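Local coordinates for protein tartronic semialdehyde reductase (PDB 1YB4) that reduces tartronate semialdehyde (2-hydroxy-3-oxopropanoate) to (R)-glycerate, with NADH or NADPH as the hydride donor, at residues I183-K195 / H279-K293. Numbering follows the deposited sequence.
Sequences IEAVSEALVFASK and HSAMVQALELMANHK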
ATOM      1  N   ILE A 183      -4.889 -10.968  10.469  1.00 23.86           N
ATOM      2  CA  ILE A 183      -6.157 -11.350   9.856  1.00 23.56           C
ATOM      3  C   ILE A 183      -6.088 -11.108   8.349  1.00 23.94           C
ATOM      4  O   ILE A 183      -6.537 -11.936   7.559  1.00 25.87           O
ATOM      5  CB  ILE A 183      -7.360 -10.549  10.449  1.00 20.43           C
ATOM      6  CG1 ILE A 183      -7.617 -10.992  11.892  1.00 19.44           C
ATOM      7  CG2 ILE A 183      -8.607 -10.797   9.629  1.00 12.59           C
ATOM      8  CD1 ILE A 183      -8.657 -10.141  12.646  1.00 22.06           C
ATOM      9  N   GLU A 184      -5.507  -9.984   7.944  1.00 23.36           N
ATOM     10  CA  GLU A 184      -5.420  -9.673   6.528  1.00 23.02           C
ATOM     11  C   GLU A 184      -4.479 -10.656   5.837  1.00 24.96           C
ATOM     12  O   GLU A 184      -4.716 -11.070   4.696  1.00 25.27           O
ATOM     13  CB  GLU A 184      -4.942  -8.233   6.344  1.00 25.41           C
ATOM     14  CG  GLU A 184      -5.275  -7.609   4.991  1.00 24.91           C
ATOM     15  CD  GLU A 184      -4.269  -7.955   3.910  1.00 29.44           C
ATOM     16  OE1 GLU A 184      -3.141  -8.379   4.251  1.00 25.57           O
ATOM     17  OE2 GLU A 184      -4.603  -7.778   2.716  1.00 29.03           O
ATOM     18  N   ALA A 185      -3.420 -11.046   6.534  1.00 24.72           N
ATOM     19  CA  ALA A 185      -2.472 -11.988   5.960  1.00 27.40           C
ATOM     20  C   ALA A 185      -3.137 -13.336   5.657  1.00 27.29           C
ATOM     21  O   ALA A 185      -3.014 -13.863   4.552  1.00 29.51           O
ATOM     22  CB  ALA A 185      -1.279 -12.168   6.888  1.00 24.47           C
ATOM     23  N   VAL A 186      -3.846 -13.893   6.633  1.00 27.12           N
ATOM     24  CA  VAL A 186      -4.527 -15.171   6.426  1.00 25.61           C
ATOM     25  C   VAL A 186      -5.515 -15.040   5.251  1.00 25.71           C
ATOM     26  O   VAL A 186      -5.685 -15.978   4.463  1.00 27.84           O
ATOM     27  CB  VAL A 186      -5.278 -15.615   7.724  1.00 23.76           C
ATOM     28  CG1 VAL A 186      -5.896 -17.005   7.548  1.00 17.62           C
ATOM     29  CG2 VAL A 186      -4.291 -15.619   8.897  1.00 19.87           C
ATOM     30  N   SER A 187      -6.142 -13.871   5.124  1.00 24.72           N
ATOM     31  CA  SER A 187      -7.103 -13.604   4.044  1.00 26.65           C
ATOM     32  C   SER A 187      -6.460 -13.645   2.644  1.00 28.28           C
ATOM     33  O   SER A 187      -7.019 -14.211   1.699  1.00 26.37           O
ATOM     34  CB  SER A 187      -7.747 -12.226   4.246  1.00 27.05           C
ATOM     35  OG  SER A 187      -8.354 -12.103   5.523  1.00 25.92           O
ATOM     36  N   GLU A 188      -5.286 -13.037   2.516  1.00 29.07           N
ATOM     37  CA  GLU A 188      -4.587 -12.993   1.237  1.00 30.89           C
ATOM     38  C   GLU A 188      -4.052 -14.362   0.831  1.00 31.42           C
ATOM     39  O   GLU A 188      -4.095 -14.731  -0.339  1.00 30.74           O
ATOM     40  CB  GLU A 188      -3.428 -11.987   1.300  1.00 32.82           C
ATOM     41  CG  GLU A 188      -3.845 -10.548   1.080  1.00 30.49           C
ATOM     42  CD  GLU A 188      -2.665  -9.589   0.913  1.00 34.50           C
ATOM     43  OE1 GLU A 188      -1.629  -9.976   0.314  1.00 29.38           O
ATOM     44  OE2 GLU A 188      -2.785  -8.428   1.362  1.00 35.89           O
ATOM     45  N   ALA A 189      -3.548 -15.108   1.811  1.00 32.28           N
ATOM     46  CA  ALA A 189      -2.996 -16.441   1.581  1.00 30.04           C
ATOM     47  C   ALA A 189      -4.060 -17.477   1.202  1.00 29.08           C
ATOM     48  O   ALA A 189      -3.882 -18.246   0.256  1.00 29.72           O
ATOM     49  CB  ALA A 189      -2.245 -16.894   2.824  1.00 30.06           C
ATOM     50  N   LEU A 190      -5.167 -17.494   1.938  1.00 27.68           N
ATOM     51  CA  LEU A 190      -6.234 -18.450   1.666  1.00 28.10           C
ATOM     52  C   LEU A 190      -7.041 -18.110   0.398  1.00 26.89           C
ATOM     53  O   LEU A 190      -7.321 -18.997  -0.415  1.00 28.17           O
ATOM     54  CB  LEU A 190      -7.145 -18.572   2.894  1.00 24.96           C
ATOM     55  CG  LEU A 190      -6.461 -19.220   4.104  1.00 26.72           C
ATOM     56  CD1 LEU A 190      -7.368 -19.205   5.315  1.00 26.87           C
ATOM     57  CD2 LEU A 190      -6.106 -20.646   3.775  1.00 26.53           C
ATOM     58  N   VAL A 191      -7.406 -16.841   0.209  1.00 25.68           N
ATOM     59  CA  VAL A 191      -8.138 -16.465  -1.003  1.00 24.78           C
ATOM     60  C   VAL A 191      -7.277 -16.903  -2.199  1.00 26.06           C
ATOM     61  O   VAL A 191      -7.768 -17.508  -3.154  1.00 30.57           O
ATOM     62  CB  VAL A 191      -8.419 -14.932  -1.066  1.00 22.01           C
ATOM     63  CG1 VAL A 191      -8.989 -14.544  -2.408  1.00 14.56           C
ATOM     64  CG2 VAL A 191      -9.394 -14.555   0.008  1.00 14.39           C
ATOM     65  N   PHE A 192      -5.979 -16.634  -2.122  1.00 26.83           N
ATOM     66  CA  PHE A 192      -5.049 -17.022  -3.178  1.00 25.71           C
ATOM     67  C   PHE A 192      -4.996 -18.548  -3.329  1.00 26.97           C
ATOM     68  O   PHE A 192      -5.094 -19.072  -4.433  1.00 24.13           O
ATOM     69  CB  PHE A 192      -3.648 -16.527  -2.845  1.00 24.29           C
ATOM     70  CG  PHE A 192      -2.572 -17.384  -3.424  1.00 23.52           C
ATOM     71  CD1 PHE A 192      -2.248 -17.299  -4.772  1.00 23.16           C
ATOM     72  CD2 PHE A 192      -1.932 -18.332  -2.639  1.00 22.92           C
ATOM     73  CE1 PHE A 192      -1.305 -18.146  -5.329  1.00 27.16           C
ATOM     74  CE2 PHE A 192      -0.984 -19.188  -3.191  1.00 24.79           C
ATOM     75  CZ  PHE A 192      -0.670 -19.100  -4.534  1.00 22.88           C
ATOM     76  N   ALA A 193      -4.796 -19.250  -2.214  1.00 26.77           N
ATOM     77  CA  ALA A 193      -4.736 -20.710  -2.236  1.00 27.11           C
ATOM     78  C   ALA A 193      -6.023 -21.228  -2.850  1.00 28.79           C
ATOM     79  O   ALA A 193      -6.017 -22.168  -3.632  1.00 30.94           O
ATOM     80  CB  ALA A 193      -4.584 -21.265  -0.816  1.00 26.06           C
ATOM     81  N   SER A 194      -7.137 -20.603  -2.494  1.00 30.50           N
ATOM     82  CA  SER A 194      -8.414 -21.041  -3.021  1.00 30.35           C
ATOM     83  C   SER A 194      -8.504 -20.852  -4.527  1.00 31.54           C
ATOM     84  O   SER A 194      -8.755 -21.812  -5.255  1.00 30.76           O
ATOM     85  CB  SER A 194      -9.551 -20.297  -2.338  1.00 28.46           C
ATOM     86  OG  SER A 194     -10.786 -20.701  -2.888  1.00 25.60           O
ATOM     87  N   LYS A 195      -8.298 -19.616  -4.992  1.00 31.13           N
ATOM     88  CA  LYS A 195      -8.372 -19.318  -6.421  1.00 29.65           C
ATOM     89  C   LYS A 195      -7.332 -20.113  -7.211  1.00 30.94           C
ATOM     90  O   LYS A 195      -7.433 -20.246  -8.433  1.00 29.98           O
ATOM     91  CB  LYS A 195      -8.196 -17.812  -6.677  1.00 28.19           C
ATOM     92  CG  LYS A 195      -8.495 -17.389  -8.121  1.00 30.59           C
ATOM     93  CD  LYS A 195      -8.729 -15.874  -8.268  1.00 30.87           C
ATOM     94  CE  LYS A 195      -9.344 -15.544  -9.629  1.00 30.49           C
ATOM     95  NZ  LYS A 195      -9.690 -14.103  -9.818  1.00 28.22           N
ATOM     96  N   HIS A 279     -14.324  -9.183  12.829  1.00 33.52           N
ATOM     97  CA  HIS A 279     -13.238  -8.724  11.979  1.00 33.97           C
ATOM     98  C   HIS A 279     -12.615  -9.818  11.120  1.00 36.18           C
ATOM     99  O   HIS A 279     -11.734  -9.544  10.292  1.00 35.80           O
ATOM    100  CB  HIS A 279     -12.167  -7.988  12.793  1.00 35.07           C
ATOM    101  CG  HIS A 279     -11.675  -8.734  13.991  1.00 35.22           C
ATOM    102  ND1 HIS A 279     -10.761  -8.195  14.871  1.00 33.74           N
ATOM    103  CD2 HIS A 279     -11.927  -9.988  14.432  1.00 34.57           C
ATOM    104  CE1 HIS A 279     -10.465  -9.086  15.799  1.00 33.11           C
ATOM    105  NE2 HIS A 279     -11.159 -10.184  15.557  1.00 35.71           N
ATOM    106  N   SER A 280     -13.075 -11.055  11.300  1.00 33.44           N
ATOM    107  CA  SER A 280     -12.578 -12.154  10.485  1.00 31.61           C
ATOM    108  C   SER A 280     -13.260 -11.976   9.128  1.00 29.43           C
ATOM    109  O   SER A 280     -12.856 -12.559   8.122  1.00 31.56           O
ATOM    110  CB  SER A 280     -12.949 -13.509  11.107  1.00 34.50           C
ATOM    111  OG  SER A 280     -14.351 -13.633  11.276  1.00 38.42           O
ATOM    112  N   ALA A 281     -14.293 -11.143   9.115  1.00 25.96           N
ATOM    113  CA  ALA A 281     -15.033 -10.838   7.900  1.00 26.63           C
ATOM    114  C   ALA A 281     -14.146 -10.082   6.900  1.00 28.98           C
ATOM    115  O   ALA A 281     -14.537  -9.821   5.755  1.00 29.02           O
ATOM    116  CB  ALA A 281     -16.248 -10.014   8.246  1.00 26.61           C
HETATM  117  N   MSE A 282     -12.959  -9.718   7.364  1.00 28.59           N
HETATM  118  CA  MSE A 282     -11.969  -9.028   6.556  1.00 31.20           C
HETATM  119  C   MSE A 282     -11.798  -9.730   5.223  1.00 30.67           C
HETATM  120  O   MSE A 282     -11.696  -9.086   4.185  1.00 32.53           O
HETATM  121  CB  MSE A 282     -10.625  -9.026   7.299  1.00 37.76           C
HETATM  122  CG  MSE A 282      -9.396  -8.714   6.458  1.00 42.97           C
HETATM  123 SE   MSE A 282      -9.311  -6.864   5.930  1.00 56.35          SE
HETATM  124  CE  MSE A 282      -9.697  -7.067   4.087  1.00 53.78           C
ATOM    125  N   VAL A 283     -11.776 -11.059   5.267  1.00 29.93           N
ATOM    126  CA  VAL A 283     -11.564 -11.883   4.085  1.00 27.13           C
ATOM    127  C   VAL A 283     -12.462 -11.521   2.926  1.00 26.78           C
ATOM    128  O   VAL A 283     -12.086 -11.664   1.758  1.00 29.90           O
ATOM    129  CB  VAL A 283     -11.732 -13.394   4.428  1.00 27.01           C
ATOM    130  CG1 VAL A 283     -13.141 -13.665   4.910  1.00 25.27           C
ATOM    131  CG2 VAL A 283     -11.382 -14.259   3.216  1.00 23.69           C
ATOM    132  N   GLN A 284     -13.650 -11.034   3.237  1.00 29.07           N
ATOM    133  CA  GLN A 284     -14.589 -10.667   2.184  1.00 31.09           C
ATOM    134  C   GLN A 284     -14.049  -9.552   1.290  1.00 28.18           C
ATOM    135  O   GLN A 284     -14.373  -9.494   0.106  1.00 25.76           O
ATOM    136  CB  GLN A 284     -15.931 -10.248   2.796  1.00 34.93           C
ATOM    137  CG  GLN A 284     -16.619 -11.371   3.556  1.00 39.30           C
ATOM    138  CD  GLN A 284     -18.053 -11.043   3.914  1.00 42.18           C
ATOM    139  OE1 GLN A 284     -18.319 -10.161   4.731  1.00 47.15           O
ATOM    140  NE2 GLN A 284     -18.989 -11.750   3.291  1.00 43.57           N
ATOM    141  N   ALA A 285     -13.225  -8.673   1.854  1.00 26.77           N
ATOM    142  CA  ALA A 285     -12.674  -7.575   1.077  1.00 26.98           C
ATOM    143  C   ALA A 285     -11.780  -8.100  -0.019  1.00 27.01           C
ATOM    144  O   ALA A 285     -11.843  -7.631  -1.149  1.00 26.64           O
ATOM    145  CB  ALA A 285     -11.911  -6.631   1.962  1.00 28.79           C
ATOM    146  N   LEU A 286     -10.942  -9.078   0.307  1.00 27.88           N
ATOM    147  CA  LEU A 286     -10.069  -9.636  -0.710  1.00 28.50           C
ATOM    148  C   LEU A 286     -10.832 -10.549  -1.668  1.00 29.77           C
ATOM    149  O   LEU A 286     -10.459 -10.689  -2.835  1.00 28.25           O
ATOM    150  CB  LEU A 286      -8.897 -10.364  -0.062  1.00 26.75           C
ATOM    151  CG  LEU A 286      -8.028  -9.302   0.609  1.00 26.21           C
ATOM    152  CD1 LEU A 286      -8.498  -9.079   2.016  1.00 23.82           C
ATOM    153  CD2 LEU A 286      -6.618  -9.730   0.607  1.00 27.36           C
ATOM    154  N   GLU A 287     -11.908 -11.170  -1.185  1.00 32.37           N
ATOM    155  CA  GLU A 287     -12.703 -12.025  -2.063  1.00 31.82           C
ATOM    156  C   GLU A 287     -13.306 -11.107  -3.121  1.00 30.54           C
ATOM    157  O   GLU A 287     -13.311 -11.430  -4.299  1.00 30.85           O
ATOM    158  CB  GLU A 287     -13.807 -12.748  -1.286  1.00 29.19           C
ATOM    159  CG  GLU A 287     -13.283 -13.824  -0.347  1.00 32.53           C
ATOM    160  CD  GLU A 287     -14.372 -14.416   0.528  1.00 32.52           C
ATOM    161  OE1 GLU A 287     -15.228 -13.642   1.000  1.00 34.26           O
ATOM    162  OE2 GLU A 287     -14.367 -15.642   0.761  1.00 30.07           O
ATOM    163  N   LEU A 288     -13.788  -9.944  -2.692  1.00 30.89           N
ATOM    164  CA  LEU A 288     -14.392  -8.971  -3.605  1.00 30.32           C
ATOM    165  C   LEU A 288     -13.376  -8.501  -4.653  1.00 32.72           C
ATOM    166  O   LEU A 288     -13.674  -8.444  -5.855  1.00 29.88           O
ATOM    167  CB  LEU A 288     -14.900  -7.765  -2.806  1.00 27.78           C
ATOM    168  CG  LEU A 288     -15.594  -6.635  -3.571  1.00 31.07           C
ATOM    169  CD1 LEU A 288     -16.822  -7.175  -4.253  1.00 31.32           C
ATOM    170  CD2 LEU A 288     -15.987  -5.513  -2.616  1.00 29.99           C
HETATM  171  N   MSE A 289     -12.174  -8.179  -4.176  1.00 31.95           N
HETATM  172  CA  MSE A 289     -11.104  -7.687  -5.024  1.00 32.52           C
HETATM  173  C   MSE A 289     -10.512  -8.731  -5.966  1.00 31.86           C
HETATM  174  O   MSE A 289      -9.748  -8.393  -6.871  1.00 34.84           O
HETATM  175  CB  MSE A 289     -10.018  -7.065  -4.137  1.00 36.96           C
HETATM  176  CG  MSE A 289     -10.495  -5.788  -3.421  1.00 42.42           C
HETATM  177 SE   MSE A 289      -9.649  -5.379  -1.714  1.00 50.61          SE
HETATM  178  CE  MSE A 289      -8.060  -4.492  -2.386  1.00 50.41           C
ATOM    179  N   ALA A 290     -10.880  -9.991  -5.768  1.00 27.79           N
ATOM    180  CA  ALA A 290     -10.384 -11.068  -6.600  1.00 26.42           C
ATOM    181  C   ALA A 290     -11.540 -11.748  -7.317  1.00 28.18           C
ATOM    182  O   ALA A 290     -11.329 -12.555  -8.228  1.00 29.34           O
ATOM    183  CB  ALA A 290      -9.642 -12.080  -5.745  1.00 25.70           C
ATOM    184  N   ASN A 291     -12.762 -11.403  -6.924  1.00 28.81           N
ATOM    185  CA  ASN A 291     -13.959 -12.010  -7.504  1.00 28.45           C
ATOM    186  C   ASN A 291     -13.849 -13.528  -7.321  1.00 29.99           C
ATOM    187  O   ASN A 291     -13.976 -14.296  -8.271  1.00 27.03           O
ATOM    188  CB  ASN A 291     -14.080 -11.673  -8.995  1.00 29.77           C
ATOM    189  CG  ASN A 291     -15.496 -11.903  -9.533  1.00 33.77           C
ATOM    190  OD1 ASN A 291     -16.428 -12.190  -8.765  1.00 32.14           O
ATOM    191  ND2 ASN A 291     -15.666 -11.765 -10.848  1.00 28.91           N
ATOM    192  N   HIS A 292     -13.594 -13.946  -6.085  1.00 31.10           N
ATOM    193  CA  HIS A 292     -13.463 -15.355  -5.760  1.00 33.45           C
ATOM    194  C   HIS A 292     -13.593 -15.549  -4.241  1.00 36.48           C
ATOM    195  O   HIS A 292     -12.748 -15.082  -3.476  1.00 38.15           O
ATOM    196  CB  HIS A 292     -12.112 -15.850  -6.262  1.00 31.37           C
ATOM    197  CG  HIS A 292     -11.938 -17.326  -6.172  1.00 28.91           C
ATOM    198  ND1 HIS A 292     -11.805 -17.984  -4.970  1.00 32.56           N
ATOM    199  CD2 HIS A 292     -11.888 -18.275  -7.132  1.00 29.88           C
ATOM    200  CE1 HIS A 292     -11.679 -19.278  -5.193  1.00 30.04           C
ATOM    201  NE2 HIS A 292     -11.727 -19.482  -6.497  1.00 31.89           N
ATOM    202  N   LYS A 293     -14.644 -16.244  -3.808  1.00 37.58           N
ATOM    203  CA  LYS A 293     -14.879 -16.456  -2.384  1.00 41.20           C
ATOM    204  C   LYS A 293     -14.256 -17.730  -1.778  1.00 42.34           C
ATOM    205  O   LYS A 293     -13.654 -18.529  -2.489  1.00 42.49           O
ATOM    206  CB  LYS A 293     -16.390 -16.412  -2.117  1.00 41.50           C
ATOM    207  CG  LYS A 293     -17.043 -15.169  -2.719  1.00 48.26           C
ATOM    208  CD  LYS A 293     -18.475 -14.949  -2.259  1.00 51.60           C
ATOM    209  CE  LYS A 293     -18.533 -14.513  -0.797  1.00 56.42           C
ATOM    210  NZ  LYS A 293     -17.868 -13.191  -0.532  1.00 56.63           N
TER
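I183 sets its CD1 methyl over the centre of the H279 imidazole, a CH-pi contact with the carbon 3.5 Å from the ring centroid and almost on the ring normal. The branched side chain suits this place because its other arm, CG2, lies anti to the backbone N and packs on M282 CB. H279 itself is held by H238, to which its ND1 is hydrogen-bonded. One turn on, S187 is small enough for the backbones to close in, its CA only 4.8 Å from V283 CA. With chi1 at -56° its hydroxyl turns back along the helix and donates to I183 O (OG to O 2.7 Å), which satisfies a polar group on a buried face. L286, a branched apolar knob, inserts among E184, S187, E188 and V191, while E188 sends its carboxylate to N258 and T259 of the second subunit. V191 returns the interlock among V283, L286, E287 and A290, its two methyls filling the hollow: CG2 meets V283 CG2 at 3.8 Å, CG1 meets A290 CB. At the helix end, K195 lays its CA over one face of the H292 ring, 3.6 Å from the centroid. Its chain, long and extended, can pass the imidazole and still bring NZ to A290 O (2.8 Å), in the carbonyl plane; A253 O of the second subunit also accepts from this ammonium. N291, with positive phi, makes the Schellman turn that brings H292 back to K195. Reciprocal knobs-into-holes, the axes of 183-195 and 283-290 crossing at -39°, thus join the end of helix 167-195 to helix 283-290 in the all-helical C-terminal domain of the 3-hydroxyisobutyrate dehydrogenase family.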